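Local coordinates for glycosyl hydrolases family 31 family protein (Aspergillus niger, PDB 6DRU) that hydrolyses xyloglucan oligosaccharides as a family 31 alpha-xylosidase, releasing alpha-xylose from the glucose at their non-reducing end, at residues F141-D146 against N161-V166. Residues are numbered along the deposited sequence; the frame is centred on the assembly and turned at random.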
loop_
_atom_site.group_PDB
_atom_site.type_symbol
_atom_site.label_atom_id
_atom_site.label_comp_id
_atom_site.label_asym_id
_atom_site.label_seq_id
_atom_site.Cartn_x
_atom_site.Cartn_y
_atom_site.Cartn_z
ATOM N N PHE A 141 -23.166 6.651 11.904
ATOM C CA PHE A 141 -24.174 7.082 12.858
ATOM C C PHE A 141 -25.554 6.908 12.238
ATOM O O PHE A 141 -25.721 7.013 11.019
ATOM C CB PHE A 141 -23.967 8.547 13.274
ATOM C CG PHE A 141 -22.563 8.865 13.712
ATOM C CD1 PHE A 141 -21.614 9.288 12.793
ATOM C CD2 PHE A 141 -22.194 8.748 15.043
ATOM C CE1 PHE A 141 -20.322 9.583 13.193
ATOM C CE2 PHE A 141 -20.903 9.042 15.448
ATOM C CZ PHE A 141 -19.966 9.460 14.523
ATOM N N SER A 142 -26.544 6.642 13.085
ATOM C CA SER A 142 -27.895 6.410 12.596
ATOM C C SER A 142 -28.524 7.707 12.094
ATOM O O SER A 142 -28.152 8.809 12.508
ATOM C CB SER A 142 -28.767 5.803 13.693
ATOM O OG SER A 142 -28.917 6.701 14.781
ATOM N N ALA A 143 -29.482 7.559 11.182
ATOM C CA ALA A 143 -30.223 8.688 10.641
ATOM C C ALA A 143 -31.643 8.241 10.320
ATOM O O ALA A 143 -31.912 7.053 10.120
ATOM C CB ALA A 143 -29.544 9.266 9.395
ATOM N N THR A 144 -32.551 9.211 10.272
ATOM C CA THR A 144 -33.937 8.933 9.938
ATOM C C THR A 144 -34.260 9.464 8.545
ATOM O O THR A 144 -33.620 10.410 8.075
ATOM C CB THR A 144 -34.892 9.568 10.956
ATOM O OG1 THR A 144 -34.542 10.944 11.145
ATOM C CG2 THR A 144 -34.812 8.838 12.287
ATOM N N PRO A 145 -35.241 8.876 7.854
ATOM C CA PRO A 145 -35.524 9.321 6.480
ATOM C C PRO A 145 -35.985 10.765 6.391
ATOM O O PRO A 145 -35.800 11.400 5.346
ATOM C CB PRO A 145 -36.622 8.353 6.018
ATOM C CG PRO A 145 -36.482 7.161 6.905
ATOM C CD PRO A 145 -36.046 7.701 8.229
ATOM N N ASP A 146 -36.572 11.304 7.455
ATOM C CA ASP A 146 -37.126 12.650 7.454
ATOM C C ASP A 146 -36.109 13.724 7.824
ATOM O O ASP A 146 -36.461 14.910 7.843
ATOM C CB ASP A 146 -38.325 12.717 8.410
ATOM C CG ASP A 146 -37.950 12.383 9.845
ATOM O OD1 ASP A 146 -37.399 13.257 10.550
ATOM O OD2 ASP A 146 -38.203 11.234 10.268
ATOM N N ASN A 161 -30.841 21.642 1.765
ATOM C CA ASN A 161 -30.990 20.368 2.458
ATOM C C ASN A 161 -30.070 19.359 1.781
ATOM O O ASN A 161 -30.329 18.934 0.649
ATOM C CB ASN A 161 -32.442 19.894 2.432
ATOM C CG ASN A 161 -32.636 18.563 3.136
ATOM O OD1 ASN A 161 -31.809 18.149 3.949
ATOM N ND2 ASN A 161 -33.735 17.887 2.825
ATOM N N LYS A 162 -28.999 18.977 2.471
ATOM C CA LYS A 162 -27.993 18.084 1.915
ATOM C C LYS A 162 -28.305 16.611 2.157
ATOM O O LYS A 162 -27.470 15.757 1.844
ATOM C CB LYS A 162 -26.614 18.426 2.486
ATOM C CG LYS A 162 -26.179 19.865 2.235
ATOM C CD LYS A 162 -26.025 20.153 0.746
ATOM C CE LYS A 162 -25.814 21.639 0.479
ATOM N NZ LYS A 162 -24.389 22.049 0.611
ATOM N N LYS A 163 -29.480 16.297 2.701
ATOM C CA LYS A 163 -29.850 14.908 2.933
ATOM C C LYS A 163 -29.894 14.140 1.617
ATOM O O LYS A 163 -30.357 14.652 0.594
ATOM C CB LYS A 163 -31.208 14.835 3.632
ATOM C CG LYS A 163 -31.719 13.425 3.887
ATOM C CD LYS A 163 -31.295 12.930 5.257
ATOM C CE LYS A 163 -31.767 11.509 5.503
ATOM N NZ LYS A 163 -31.173 10.935 6.742
ATOM N N GLY A 164 -29.408 12.903 1.649
ATOM C CA GLY A 164 -29.353 12.081 0.457
ATOM C C GLY A 164 -28.174 12.348 -0.448
ATOM O O GLY A 164 -28.132 11.802 -1.557
ATOM N N SER A 165 -27.217 13.168 -0.019
ATOM C CA SER A 165 -26.053 13.513 -0.820
ATOM C C SER A 165 -24.791 12.918 -0.209
ATOM O O SER A 165 -24.686 12.752 1.010
ATOM C CB SER A 165 -25.888 15.034 -0.936
ATOM O OG SER A 165 -26.969 15.617 -1.638
ATOM N N VAL A 166 -23.839 12.586 -1.076
ATOM C CA VAL A 166 -22.490 12.208 -0.676
ATOM C C VAL A 166 -21.557 13.350 -1.043
ATOM O O VAL A 166 -21.549 13.807 -2.193
ATOM C CB VAL A 166 -22.041 10.896 -1.338
ATOM C CG1 VAL A 166 -20.589 10.607 -0.997
ATOM C CG2 VAL A 166 -22.929 9.757 -0.888
#
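A single lysine side chain, K163, spans the gap between the two backbones and makes every close contact here; even the nearest pair of CA atoms, those of P145 and K163, stands 8.7 Å apart. Its ammonium group donates to the backbone carbonyl of T144, NZ to O 2.8 Å, from above the carbonyl plane, at a C=O...N angle of 140°. The same NZ lies 3.5 Å from CB of A143, the methyl that points toward the lysine from just beyond strand 135-142. CE runs past the next carbonyl as well, 4.0 Å from O of P145. K163 extends its CG anti to the backbone N (chi1 178°) and bends once, at chi2, before running straight to the ammonium. Its root is fixed by a turn: OD1 of N161 accepts from N of K163 at 3.2 Å, an Asx turn, and K162 to S165 form a type II turn closed by S165 N to K162 O. G164 takes the positive-phi place in that turn. CB of T144 points away from the lysine segment and its OG1 is hydrogen-bonded to NZ of K185, while P145 touches a bound N-acetylglucosamine. NZ of K163 also donates to the carbonyls of G202 and T203, in the loop between strands 197-201 and 205-213 of the antiparallel sheet that includes strands 135-142 and 166-168. One ammonium thus gathers three main-chain oxygens and ties the exit of strand 135-142 to the turn leading into strand 166-168; because these three partners are neutral carbonyls, the positive charge probably strengthens the hydrogen bonds without forming a salt bridge to them.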